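Local structure of fatty acyl CoA synthetase FADD13 (FATTY-ACYL-CoA SYNTHETASE) (Mycobacterium tuberculosis, 3R44) at residues A[458-463]-A[492-497]; A[427-432]-A[440-445]; A[287-292]-A[307-312]; A[433-438]-A[469-474]; A[203-208]-A[324-329]. The protein belongs to the ANL clan of AMP-binding enzymes, which pair a large N-terminal part with a small C-terminal domain. All coordinates share one frame; numbering follows the deposited sequence.

How the interactions relate
Interactions 1, 2 and 4 hold the small C-terminal domain together. Interactions 3 and 5 lie in the large N-terminal part, with centres more than 30 Å from those of the first three. Interaction 2 is a buried helix-on-sheet contact. Interactions 1 and 4 adjoin it and each other, and are partly buried. Interactions 1 and 2 share a sheet, in which Ile458 N probably bonds to Ala442 O at 2.8 Å. Interaction 4 meets interaction 2 through Ile432 and Ile471. Interaction 3 is the buried, hydrogen-bonded strand pair, and interaction 5 is an apolar contact beside it. Tyr288 OH joins the two, 2.7 Å from Asp207 O. Interactions 1 and 3 each include a bridging water.

Interaction 1: A[458-463]-A[492-497]; sequences IVVADQ and EAIPRN
Val460 and Ile494 meet as two branched side chains lying obliquely across each other. Val460 CG2 does the touching. It sits 3.7 Å from Ile494 CD1 and 3.8 Å from Ile494 CG1. Its sister CG1 is anti to the backbone N (chi1 -180°) and faces the backbone instead, 3.8 Å from Glu492 O. Ile494 reaches the strand with its long branch, whose CD1 also lies 3.8 Å from Ile458 O. Ile458 adds only a looser contact, because the end of its side chain leads away. Its CG2 stays 4.2 Å from Ile494 CG1.

At the solvent-facing edge, Gln463 and Glu492 bring polar ends together with no direct bond. The amide and carboxylate planes are 27° apart. A water lies 2.7 Å from Gln463 OE1 and 2.8 Å from Glu492 OE2. It is placed to donate to both, but its two protons also have other acceptors nearby, so both bonds need not form at once.

Beyond the contact, Arg496 forms a salt bridge with Glu440, and Tyr511 touches Ile458. The arrangement is that of a chain segment folded back over the middle strand, 454-461, of the three-stranded sheet in the C-terminal domain of AMP-binding enzymes.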
# COMPACT_ATOMS: atom_id res chain seq x y z
N ILE A 458 5.57 -23.87 -13.82
CA ILE A 458 5.96 -24.79 -12.75
C ILE A 458 4.69 -25.59 -12.37
O ILE A 458 3.67 -25.03 -11.93
CB ILE A 458 6.59 -24.06 -11.57
CG1 ILE A 458 7.83 -23.26 -12.04
CG2 ILE A 458 7.06 -25.10 -10.60
CD1 ILE A 458 7.57 -21.94 -12.39
N VAL A 459 4.74 -26.88 -12.59
CA VAL A 459 3.53 -27.68 -12.59
C VAL A 459 3.68 -28.78 -11.57
O VAL A 459 4.70 -29.48 -11.57
CB VAL A 459 3.27 -28.29 -13.98
CG1 VAL A 459 2.08 -29.23 -13.86
CG2 VAL A 459 3.02 -27.15 -15.04
N VAL A 460 2.68 -28.95 -10.72
CA VAL A 460 2.58 -30.12 -9.86
C VAL A 460 1.54 -31.02 -10.49
O VAL A 460 0.37 -30.61 -10.71
CB VAL A 460 2.20 -29.73 -8.40
CG1 VAL A 460 2.09 -30.96 -7.49
CG2 VAL A 460 3.13 -28.67 -7.85
N ALA A 461 1.94 -32.24 -10.86
CA ALA A 461 1.06 -33.14 -11.60
C ALA A 461 1.41 -34.58 -11.34
O ALA A 461 2.51 -34.89 -10.82
CB ALA A 461 1.13 -32.88 -13.09
N ASP A 462 0.46 -35.44 -11.72
CA ASP A 462 0.71 -36.87 -11.85
C ASP A 462 1.55 -37.11 -13.08
O ASP A 462 1.03 -37.22 -14.17
CB ASP A 462 -0.61 -37.62 -11.96
CG ASP A 462 -0.43 -39.12 -12.07
OD1 ASP A 462 0.74 -39.61 -12.15
OD2 ASP A 462 -1.48 -39.79 -12.02
N GLN A 463 2.86 -37.19 -12.90
CA GLN A 463 3.76 -37.35 -14.04
C GLN A 463 3.64 -38.66 -14.77
O GLN A 463 4.18 -38.78 -15.88
CB GLN A 463 5.21 -37.11 -13.63
CG GLN A 463 5.40 -35.66 -13.20
CD GLN A 463 6.85 -35.29 -12.81
OE1 GLN A 463 7.11 -34.86 -11.69
NE2 GLN A 463 7.77 -35.49 -13.71
N GLU A 492 7.56 -31.24 -7.23
CA GLU A 492 6.76 -31.93 -6.25
C GLU A 492 5.89 -30.94 -5.46
O GLU A 492 4.90 -31.35 -4.91
CB GLU A 492 7.66 -32.74 -5.28
CG GLU A 492 8.35 -33.89 -5.96
CD GLU A 492 7.39 -34.95 -6.52
OE1 GLU A 492 6.38 -35.27 -5.82
OE2 GLU A 492 7.64 -35.45 -7.66
N ALA A 493 6.31 -29.68 -5.39
CA ALA A 493 5.65 -28.65 -4.60
C ALA A 493 6.03 -27.27 -5.11
O ALA A 493 7.16 -27.05 -5.55
CB ALA A 493 6.02 -28.74 -3.10
N ILE A 494 5.08 -26.36 -4.97
CA ILE A 494 5.22 -24.95 -5.22
C ILE A 494 5.28 -24.22 -3.86
O ILE A 494 4.57 -24.58 -2.93
CB ILE A 494 4.02 -24.48 -6.07
CG1 ILE A 494 4.20 -25.02 -7.49
CG2 ILE A 494 3.89 -22.96 -6.09
CD1 ILE A 494 2.85 -25.02 -8.27
N PRO A 495 6.14 -23.19 -3.77
CA PRO A 495 6.26 -22.48 -2.48
C PRO A 495 5.03 -21.61 -2.17
O PRO A 495 4.63 -20.75 -2.97
CB PRO A 495 7.53 -21.67 -2.65
CG PRO A 495 7.56 -21.33 -4.11
CD PRO A 495 7.00 -22.58 -4.80
N ARG A 496 4.41 -21.86 -1.03
CA ARG A 496 3.30 -21.05 -0.58
C ARG A 496 3.49 -20.59 0.85
O ARG A 496 4.18 -21.24 1.63
CB ARG A 496 2.01 -21.83 -0.64
CG ARG A 496 1.48 -22.11 -2.03
CD ARG A 496 0.33 -23.13 -1.83
NE ARG A 496 -0.05 -23.70 -3.10
CZ ARG A 496 -1.00 -23.20 -3.85
NH1 ARG A 496 -1.67 -22.13 -3.44
NH2 ARG A 496 -1.29 -23.77 -5.01
N ASN A 497 2.87 -19.48 1.21
CA ASN A 497 3.02 -18.95 2.57
C ASN A 497 1.97 -19.62 3.47
O ASN A 497 1.17 -20.39 2.94
CB ASN A 497 3.01 -17.40 2.54
CG ASN A 497 1.67 -16.82 2.24
OD1 ASN A 497 0.68 -17.52 2.12
ND2 ASN A 497 1.62 -15.49 2.18
O HOH W 1 5.52 -35.35 -9.52

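Interaction 2: A[427-432]-A[440-445]; sequences EIESVI and EVAVIG
Glu429 lies over Val441 and Val443 where helix 425-432 packs on strand 438-448. This is alpha/beta packing in the C-terminal domain. The helix and strand segments run nearly antiparallel, at 156°, with axes 7.7 Å apart.

Glu429 can be followed outward from the helix. Its CB lies 4.0 Å from Val441 CG1. CG is anti to the carbonyl carbon (chi1 -69°) and packs 3.7 Å from Val443 CG2. The chain is extended from there, which carries the carboxylate past the valine to the strand backbone. CD passes close to Val443 N and Ala442 CA. At the tip, OE2 accepts a hydrogen bond from Val443 N at 2.8 Å, with an N-H...O angle of 166°. It uses its anti lone pair, the one away from OE1. The same OE2 also forms a salt bridge with Lys504, and Lys504 NZ is hydrogen-bonded to Val443 O. The lysine would be expected to favour the charged form of the carboxylate.

Two apolar pairs fill the rest of the interface. Ile428 and Val443 cross at about a right angle, with their CG2 methyls 3.7 Å apart. Ile432 and Val441 also cross at about a right angle, CG2 to CG2 3.9 Å. Val431, off to the side, touches Tyr474 and Arg478 of helix 468-478. Val441 CG1 comes within 3.4 Å of the backbone carbonyl Glu429 O.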
# COMPACT_ATOMS: atom_id res chain seq x y z
N GLU A 427 -2.95 -16.06 -17.54
CA GLU A 427 -3.50 -16.46 -18.84
C GLU A 427 -3.10 -17.91 -19.13
O GLU A 427 -3.91 -18.72 -19.60
CB GLU A 427 -2.98 -15.53 -19.95
CG GLU A 427 -3.19 -14.03 -19.66
CD GLU A 427 -2.71 -13.13 -20.83
OE1 GLU A 427 -3.44 -13.11 -21.87
OE2 GLU A 427 -1.64 -12.45 -20.71
N ILE A 428 -1.87 -18.24 -18.76
CA ILE A 428 -1.31 -19.58 -18.95
C ILE A 428 -1.77 -20.48 -17.80
O ILE A 428 -2.27 -21.61 -18.02
CB ILE A 428 0.23 -19.53 -19.05
CG1 ILE A 428 0.66 -18.66 -20.24
CG2 ILE A 428 0.79 -20.96 -19.14
CD1 ILE A 428 2.18 -18.29 -20.23
N GLU A 429 -1.62 -20.01 -16.57
CA GLU A 429 -2.04 -20.83 -15.43
C GLU A 429 -3.49 -21.33 -15.54
O GLU A 429 -3.79 -22.51 -15.26
CB GLU A 429 -1.86 -20.05 -14.14
CG GLU A 429 -0.43 -19.79 -13.74
CD GLU A 429 -0.29 -18.65 -12.76
OE1 GLU A 429 -1.33 -18.01 -12.46
OE2 GLU A 429 0.84 -18.39 -12.26
N SER A 430 -4.41 -20.46 -15.96
CA SER A 430 -5.83 -20.85 -16.05
C SER A 430 -6.11 -21.89 -17.14
O SER A 430 -7.15 -22.51 -17.11
CB SER A 430 -6.75 -19.64 -16.25
OG SER A 430 -6.42 -18.96 -17.45
N VAL A 431 -5.20 -22.06 -18.10
CA VAL A 431 -5.34 -23.08 -19.14
C VAL A 431 -4.77 -24.43 -18.66
O VAL A 431 -5.40 -25.49 -18.77
CB VAL A 431 -4.65 -22.60 -20.44
CG1 VAL A 431 -4.57 -23.73 -21.46
CG2 VAL A 431 -5.45 -21.40 -21.03
N ILE A 432 -3.56 -24.36 -18.12
CA ILE A 432 -2.87 -25.53 -17.64
C ILE A 432 -3.53 -26.20 -16.45
O ILE A 432 -3.50 -27.43 -16.36
CB ILE A 432 -1.37 -25.19 -17.29
CG1 ILE A 432 -0.66 -24.69 -18.55
CG2 ILE A 432 -0.67 -26.42 -16.68
CD1 ILE A 432 0.80 -24.28 -18.35
N GLU A 440 -1.65 -28.35 -9.57
CA GLU A 440 -1.32 -26.96 -9.33
C GLU A 440 -0.38 -26.47 -10.43
O GLU A 440 0.39 -27.26 -11.01
CB GLU A 440 -0.60 -26.73 -7.98
CG GLU A 440 -1.29 -27.15 -6.67
CD GLU A 440 -0.25 -27.31 -5.55
OE1 GLU A 440 0.27 -26.28 -5.06
OE2 GLU A 440 0.06 -28.45 -5.18
N VAL A 441 -0.44 -25.17 -10.70
CA VAL A 441 0.47 -24.53 -11.69
C VAL A 441 0.77 -23.10 -11.29
O VAL A 441 -0.12 -22.37 -10.83
CB VAL A 441 -0.08 -24.58 -13.15
CG1 VAL A 441 -1.39 -23.90 -13.27
CG2 VAL A 441 0.93 -23.96 -14.14
N ALA A 442 2.02 -22.70 -11.42
CA ALA A 442 2.40 -21.30 -11.26
C ALA A 442 3.30 -20.99 -12.39
O ALA A 442 4.21 -21.76 -12.66
CB ALA A 442 3.16 -21.11 -9.98
N VAL A 443 3.13 -19.81 -13.01
CA VAL A 443 3.96 -19.37 -14.14
C VAL A 443 4.77 -18.14 -13.71
O VAL A 443 4.23 -17.21 -13.09
CB VAL A 443 3.12 -19.07 -15.40
CG1 VAL A 443 3.95 -18.34 -16.52
CG2 VAL A 443 2.49 -20.38 -15.95
N ILE A 444 6.07 -18.21 -14.00
CA ILE A 444 7.01 -17.10 -13.82
C ILE A 444 7.87 -16.87 -15.05
O ILE A 444 8.08 -17.77 -15.88
CB ILE A 444 7.99 -17.33 -12.64
CG1 ILE A 444 8.77 -18.63 -12.83
CG2 ILE A 444 7.22 -17.29 -11.32
CD1 ILE A 444 9.99 -18.79 -11.85
N GLY A 445 8.44 -15.68 -15.15
CA GLY A 445 9.41 -15.46 -16.19
C GLY A 445 10.76 -15.86 -15.63
O GLY A 445 11.02 -15.66 -14.42

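Interaction 3: A[287-292]-A[307-312]; sequences RYFITG and KNIEVV
Tyr288, Phe289 and Ile290 pair in parallel with Glu310, Val311 and Val312, the two strands of a beta-alpha-beta unit whose helix is 298-306. Four backbone hydrogen bonds join them. Glu310 N gives to Arg287 O, and Phe289 N to Glu310 O, both at 3.0 Å. Val312 N gives to Phe289 O, and Thr291 N to Val312 O, both at 2.7 Å. The Val312 bond is almost straight, with an N-H...O angle of 177°.

On the face of Tyr288 and Val312, the two side chains lie side by side and point the same way. Val312 CG2 is 3.7 Å from Tyr288 CD1. Phe289 and Val311 lie on the other face. Ile309 CG2 touches Phe289 CD2 at 3.8 Å, and Thr291 CG2 meets Val311 CG1 at 3.7 Å, this last pair crossing at about a right angle. Tyr288 OH bonds to Asp207 O, while Arg287 forms a salt bridge with Asp212.

Before the paired residues, a water donates to Arg287 O at 2.7 Å and weakly to Asn308 O. Asn308 closes helix 298-306 in a Schellman motif. The four bonds satisfy one edge of strand 288-291, and strand 261-264 takes the other. The side-chain contacts across the pair are mainly apolar.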
# COMPACT_ATOMS: atom_id res chain seq x y z
N ARG A 287 -14.66 -4.58 16.06
CA ARG A 287 -15.63 -4.96 15.04
C ARG A 287 -15.01 -5.63 13.84
O ARG A 287 -15.56 -6.61 13.38
CB ARG A 287 -16.45 -3.75 14.57
CG ARG A 287 -17.09 -2.99 15.71
CD ARG A 287 -18.31 -2.14 15.24
NE ARG A 287 -17.89 -1.13 14.26
CZ ARG A 287 -17.35 0.06 14.54
NH1 ARG A 287 -17.11 0.44 15.79
NH2 ARG A 287 -17.05 0.90 13.52
N TYR A 288 -13.95 -5.05 13.27
CA TYR A 288 -13.36 -5.63 12.07
C TYR A 288 -11.92 -5.21 11.80
O TYR A 288 -11.48 -4.16 12.22
CB TYR A 288 -14.24 -5.32 10.81
CG TYR A 288 -14.39 -3.87 10.51
CD1 TYR A 288 -13.48 -3.21 9.68
CD2 TYR A 288 -15.43 -3.14 11.05
CE1 TYR A 288 -13.65 -1.92 9.38
CE2 TYR A 288 -15.60 -1.83 10.78
CZ TYR A 288 -14.68 -1.20 9.94
OH TYR A 288 -14.75 0.15 9.63
N PHE A 289 -11.23 -6.02 11.02
CA PHE A 289 -9.97 -5.64 10.47
C PHE A 289 -10.13 -5.17 9.04
O PHE A 289 -11.00 -5.63 8.34
CB PHE A 289 -9.03 -6.83 10.45
CG PHE A 289 -8.55 -7.27 11.81
CD1 PHE A 289 -7.50 -6.61 12.46
CD2 PHE A 289 -9.15 -8.35 12.43
CE1 PHE A 289 -7.05 -7.03 13.72
CE2 PHE A 289 -8.73 -8.77 13.70
CZ PHE A 289 -7.67 -8.11 14.33
N ILE A 290 -9.31 -4.21 8.64
CA ILE A 290 -9.20 -3.78 7.25
C ILE A 290 -7.89 -4.40 6.80
O ILE A 290 -6.87 -4.11 7.40
CB ILE A 290 -9.06 -2.27 7.11
CG1 ILE A 290 -10.27 -1.58 7.73
CG2 ILE A 290 -8.95 -1.89 5.60
CD1 ILE A 290 -10.15 -0.04 7.81
N THR A 291 -7.92 -5.27 5.81
CA THR A 291 -6.72 -5.99 5.42
C THR A 291 -6.38 -5.70 3.97
O THR A 291 -7.24 -5.56 3.12
CB THR A 291 -6.84 -7.53 5.60
OG1 THR A 291 -7.84 -8.02 4.70
CG2 THR A 291 -7.33 -7.88 7.00
N GLY A 292 -5.09 -5.65 3.70
CA GLY A 292 -4.59 -5.47 2.35
C GLY A 292 -3.88 -6.76 1.98
O GLY A 292 -3.66 -7.60 2.82
N LYS A 307 -15.58 -15.37 16.55
CA LYS A 307 -15.17 -14.43 17.61
C LYS A 307 -15.90 -13.09 17.44
O LYS A 307 -15.57 -12.11 18.12
CB LYS A 307 -13.65 -14.25 17.62
CG LYS A 307 -12.98 -13.62 18.89
CD LYS A 307 -11.38 -13.68 18.84
CE LYS A 307 -10.64 -12.60 19.72
NZ LYS A 307 -10.72 -12.95 21.21
N ASN A 308 -16.91 -13.07 16.56
CA ASN A 308 -17.65 -11.86 16.18
C ASN A 308 -16.78 -10.74 15.62
O ASN A 308 -16.99 -9.56 15.94
CB ASN A 308 -18.47 -11.29 17.34
CG ASN A 308 -19.51 -12.24 17.82
OD1 ASN A 308 -19.35 -12.90 18.86
ND2 ASN A 308 -20.58 -12.36 17.05
N ILE A 309 -15.78 -11.11 14.83
CA ILE A 309 -14.91 -10.12 14.19
C ILE A 309 -14.99 -10.29 12.71
O ILE A 309 -14.83 -11.41 12.23
CB ILE A 309 -13.44 -10.23 14.65
CG1 ILE A 309 -13.37 -10.01 16.18
CG2 ILE A 309 -12.50 -9.29 13.84
CD1 ILE A 309 -11.97 -10.37 16.77
N GLU A 310 -15.19 -9.19 11.99
CA GLU A 310 -15.32 -9.25 10.53
C GLU A 310 -14.04 -8.80 9.85
O GLU A 310 -13.14 -8.32 10.51
CB GLU A 310 -16.53 -8.45 10.08
CG GLU A 310 -17.79 -9.25 10.39
CD GLU A 310 -19.08 -8.60 9.96
OE1 GLU A 310 -19.15 -7.36 9.93
OE2 GLU A 310 -20.04 -9.34 9.69
N VAL A 311 -13.97 -8.96 8.53
CA VAL A 311 -12.80 -8.57 7.78
C VAL A 311 -13.23 -7.77 6.56
O VAL A 311 -14.15 -8.18 5.84
CB VAL A 311 -11.95 -9.81 7.38
CG1 VAL A 311 -10.68 -9.38 6.72
CG2 VAL A 311 -11.58 -10.65 8.64
N VAL A 312 -12.63 -6.60 6.37
CA VAL A 312 -12.76 -5.82 5.14
C VAL A 312 -11.47 -6.02 4.32
O VAL A 312 -10.35 -6.02 4.86
CB VAL A 312 -12.98 -4.33 5.46
CG1 VAL A 312 -12.85 -3.43 4.18
CG2 VAL A 312 -14.34 -4.19 6.25
O HOH W 2 -18.12 -7.16 13.92

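Interaction 4: A[433-438]-A[469-474]; sequences IGVPGV and QQIVEY
Val435 pushes both its methyls against Gln470, Ile471 and Tyr474, three side chains of helix 468-478. It belongs to the loop that leads from helix 425-432 into strand 438-448 of the C-terminal domain, and it begins a type II beta turn that ends at Val438.

The bump is the valine and the hollow is made by the helix. CG2 makes the closest contact. It rests 3.5 Å from Tyr474 CD2 and 3.9 Å from both CG and CE2 of the same ring. Ile471 CG1 bounds the hollow more loosely, 4.3 Å from CG2. The other methyl, CG1, is anti to the backbone N (chi1 172°) and meets Gln470 NE2 at 3.7 Å, a van der Waals contact of the methyl with the amide nitrogen. Val435 and Tyr474 lie alongside each other and point in opposite senses.

A second, shallower bump is Val438, whose CG2 lies 4.2 Å from Ile471 CD1. Ile471 therefore has a valine from each end of the turn against it, and also packs on Ile432 of helix 425-432 and on Phe490. No hydrogen bond crosses this contact. At phi 92° a CB on Gly437 would press on the carbonyl O of the residue before. The turn is closed by its own bond, Val438 N to Val435 O at 3.1 Å.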
# COMPACT_ATOMS: atom_id res chain seq x y z
N ILE A 433 -4.14 -25.44 -15.55
CA ILE A 433 -4.85 -26.03 -14.39
C ILE A 433 -5.96 -26.96 -14.88
O ILE A 433 -6.33 -27.90 -14.18
CB ILE A 433 -5.40 -24.96 -13.41
CG1 ILE A 433 -5.82 -25.58 -12.04
CG2 ILE A 433 -6.58 -24.21 -14.03
CD1 ILE A 433 -4.67 -26.18 -11.24
N GLY A 434 -6.46 -26.71 -16.10
CA GLY A 434 -7.43 -27.59 -16.74
C GLY A 434 -6.98 -28.96 -17.23
O GLY A 434 -7.82 -29.86 -17.41
N VAL A 435 -5.68 -29.13 -17.46
CA VAL A 435 -5.16 -30.38 -17.99
C VAL A 435 -5.42 -31.50 -16.96
O VAL A 435 -5.13 -31.35 -15.79
CB VAL A 435 -3.65 -30.32 -18.35
CG1 VAL A 435 -3.11 -31.73 -18.71
CG2 VAL A 435 -3.41 -29.33 -19.46
N PRO A 436 -6.02 -32.61 -17.40
CA PRO A 436 -6.23 -33.73 -16.48
C PRO A 436 -4.93 -34.26 -15.88
O PRO A 436 -3.98 -34.49 -16.61
CB PRO A 436 -6.90 -34.79 -17.37
CG PRO A 436 -7.56 -33.99 -18.49
CD PRO A 436 -6.62 -32.82 -18.72
N GLY A 437 -4.90 -34.43 -14.56
CA GLY A 437 -3.72 -34.84 -13.85
C GLY A 437 -2.83 -33.74 -13.31
O GLY A 437 -1.93 -34.00 -12.52
N VAL A 438 -3.05 -32.50 -13.74
CA VAL A 438 -2.39 -31.35 -13.14
C VAL A 438 -3.11 -30.89 -11.87
O VAL A 438 -4.29 -30.56 -11.93
CB VAL A 438 -2.36 -30.16 -14.12
CG1 VAL A 438 -1.90 -28.91 -13.37
CG2 VAL A 438 -1.43 -30.48 -15.34
N GLN A 469 5.00 -32.29 -23.21
CA GLN A 469 4.53 -32.07 -24.58
C GLN A 469 3.04 -31.93 -24.67
O GLN A 469 2.50 -31.19 -25.51
CB GLN A 469 4.95 -33.21 -25.51
CG GLN A 469 6.32 -32.96 -26.04
CD GLN A 469 6.32 -31.94 -27.17
OE1 GLN A 469 7.27 -31.18 -27.32
NE2 GLN A 469 5.26 -31.93 -27.97
N GLN A 470 2.39 -32.71 -23.83
CA GLN A 470 0.95 -32.72 -23.80
C GLN A 470 0.41 -31.39 -23.27
O GLN A 470 -0.56 -30.85 -23.81
CB GLN A 470 0.48 -33.88 -22.93
CG GLN A 470 -0.78 -33.60 -22.16
CD GLN A 470 -1.24 -34.81 -21.39
OE1 GLN A 470 -0.55 -35.84 -21.32
NE2 GLN A 470 -2.43 -34.71 -20.80
N ILE A 471 1.02 -30.86 -22.21
CA ILE A 471 0.62 -29.55 -21.71
C ILE A 471 0.84 -28.53 -22.82
O ILE A 471 -0.04 -27.71 -23.08
CB ILE A 471 1.40 -29.16 -20.38
CG1 ILE A 471 0.83 -29.90 -19.20
CG2 ILE A 471 1.31 -27.68 -20.06
CD1 ILE A 471 1.79 -29.94 -18.00
N VAL A 472 1.97 -28.56 -23.50
CA VAL A 472 2.24 -27.44 -24.41
C VAL A 472 1.36 -27.54 -25.64
O VAL A 472 0.72 -26.57 -26.05
CB VAL A 472 3.68 -27.34 -24.83
CG1 VAL A 472 3.85 -26.20 -25.86
CG2 VAL A 472 4.55 -27.12 -23.61
N GLU A 473 1.26 -28.74 -26.20
CA GLU A 473 0.33 -28.91 -27.31
C GLU A 473 -1.11 -28.62 -26.86
O GLU A 473 -1.84 -27.99 -27.59
CB GLU A 473 0.52 -30.26 -28.00
CG GLU A 473 1.78 -30.26 -28.90
CD GLU A 473 1.92 -31.52 -29.73
OE1 GLU A 473 3.06 -31.98 -29.91
OE2 GLU A 473 0.88 -32.05 -30.18
N TYR A 474 -1.48 -28.95 -25.62
CA TYR A 474 -2.80 -28.54 -25.12
C TYR A 474 -2.98 -27.03 -25.03
O TYR A 474 -4.00 -26.50 -25.47
CB TYR A 474 -3.09 -29.15 -23.77
CG TYR A 474 -4.43 -28.80 -23.20
CD1 TYR A 474 -5.54 -29.59 -23.49
CD2 TYR A 474 -4.59 -27.71 -22.37
CE1 TYR A 474 -6.79 -29.28 -22.95
CE2 TYR A 474 -5.82 -27.40 -21.81
CZ TYR A 474 -6.92 -28.18 -22.12
OH TYR A 474 -8.15 -27.88 -21.58

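Interaction 5: A[203-208]-A[324-329]; sequences ASTIDV and GTLLLS
Ile206 CG2 and Leu326 CD1 are 3.5 Å apart, closer than two methyls usually sit. The contact is otherwise loose. The nearest CA atoms, of Ile206 and Leu328, are 7.0 Å apart. The contact is made largely by side chains, with Thr205 O the backbone atom that takes part.

Leu326 CD1 lodges between two neighbours of the other segment. Besides Ile206 CG2, it meets Thr205 CG2 at 3.9 Å. The isoleucine has CG1 between the backbone N and the carbonyl carbon (chi1 68°), which leaves CG2 anti to the carbonyl carbon, where it reaches the leucine. Leu328 comes to the same threonine at about a right angle. Its CD2 is 4.1 Å from Thr205 CG2, and its CD1 is 3.8 Å from Thr205 O. A longer contact joins Ile206 CG2 to Leu328 CD2 at 4.5 Å.

Thr205 turns only its methyl to this apolar patch. CG2 is anti to the backbone N (chi1 -54° for OG1), and OG1 is hydrogen-bonded to Ser201 O and Met344 N. No hydrogen bond spans the two segments. Ile206 also packs on Tyr288 and Ile290 of strand 288-291.

This is the end of helix 192-205 and the loop after it packed against strand 324-327, near one border of the large mixed sheet of the AMP-binding fold.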
# COMPACT_ATOMS: atom_id res chain seq x y z
N ALA A 203 -13.84 6.68 4.31
CA ALA A 203 -14.72 7.11 5.38
C ALA A 203 -16.19 7.00 4.99
O ALA A 203 -17.06 6.76 5.84
CB ALA A 203 -14.40 8.51 5.79
N SER A 204 -16.50 7.18 3.70
CA SER A 204 -17.89 7.04 3.21
C SER A 204 -18.30 5.64 2.81
O SER A 204 -19.48 5.39 2.57
CB SER A 204 -18.16 7.94 1.99
OG SER A 204 -18.06 9.29 2.38
N THR A 205 -17.35 4.72 2.75
CA THR A 205 -17.60 3.38 2.27
C THR A 205 -17.56 2.36 3.42
O THR A 205 -18.43 1.52 3.51
CB THR A 205 -16.58 2.98 1.15
OG1 THR A 205 -16.60 3.98 0.11
CG2 THR A 205 -16.91 1.57 0.62
N ILE A 206 -16.56 2.43 4.29
CA ILE A 206 -16.48 1.42 5.36
C ILE A 206 -17.32 1.88 6.53
O ILE A 206 -17.59 3.08 6.67
CB ILE A 206 -15.04 1.15 5.83
CG1 ILE A 206 -14.43 2.34 6.56
CG2 ILE A 206 -14.15 0.74 4.65
CD1 ILE A 206 -13.00 1.97 7.10
N ASP A 207 -17.69 0.94 7.43
CA ASP A 207 -18.44 1.30 8.61
C ASP A 207 -17.49 1.86 9.66
O ASP A 207 -17.10 1.17 10.59
CB ASP A 207 -19.24 0.10 9.13
CG ASP A 207 -20.07 0.41 10.39
OD1 ASP A 207 -20.22 1.59 10.86
OD2 ASP A 207 -20.58 -0.58 10.92
N VAL A 208 -17.08 3.12 9.49
CA VAL A 208 -16.25 3.82 10.47
C VAL A 208 -17.12 4.89 11.15
O VAL A 208 -18.00 5.49 10.48
CB VAL A 208 -15.00 4.44 9.85
CG1 VAL A 208 -15.35 5.49 8.76
CG2 VAL A 208 -14.07 5.04 10.97
N GLY A 324 -9.74 2.39 -4.03
CA GLY A 324 -9.96 1.61 -5.23
C GLY A 324 -11.21 0.79 -5.04
O GLY A 324 -12.31 1.31 -5.29
N THR A 325 -11.06 -0.47 -4.63
CA THR A 325 -12.19 -1.31 -4.32
C THR A 325 -12.11 -1.79 -2.86
O THR A 325 -11.02 -1.98 -2.29
CB THR A 325 -12.37 -2.58 -5.25
OG1 THR A 325 -11.26 -3.46 -5.10
CG2 THR A 325 -12.54 -2.22 -6.76
N LEU A 326 -13.29 -2.05 -2.29
CA LEU A 326 -13.46 -2.59 -0.95
C LEU A 326 -14.51 -3.68 -0.96
O LEU A 326 -15.56 -3.54 -1.59
CB LEU A 326 -13.77 -1.50 0.09
CG LEU A 326 -12.62 -0.51 0.43
CD1 LEU A 326 -13.22 0.53 1.31
CD2 LEU A 326 -11.41 -1.19 1.12
N LEU A 327 -14.16 -4.78 -0.31
CA LEU A 327 -15.08 -5.91 -0.10
C LEU A 327 -15.54 -5.77 1.32
O LEU A 327 -14.79 -6.04 2.28
CB LEU A 327 -14.38 -7.24 -0.37
CG LEU A 327 -15.23 -8.50 -0.16
CD1 LEU A 327 -16.25 -8.52 -1.30
CD2 LEU A 327 -14.39 -9.77 -0.13
N LEU A 328 -16.75 -5.29 1.49
CA LEU A 328 -17.26 -5.02 2.80
C LEU A 328 -17.46 -6.33 3.60
O LEU A 328 -17.51 -7.44 3.05
CB LEU A 328 -18.50 -4.09 2.70
CG LEU A 328 -18.22 -2.73 2.00
CD1 LEU A 328 -19.45 -1.83 2.01
CD2 LEU A 328 -17.04 -2.01 2.61
N SER A 329 -17.50 -6.18 4.92
CA SER A 329 -17.66 -7.27 5.85
C SER A 329 -18.78 -8.26 5.51
O SER A 329 -18.59 -9.47 5.51
CB SER A 329 -17.96 -6.66 7.22
OG SER A 329 -17.06 -5.58 7.46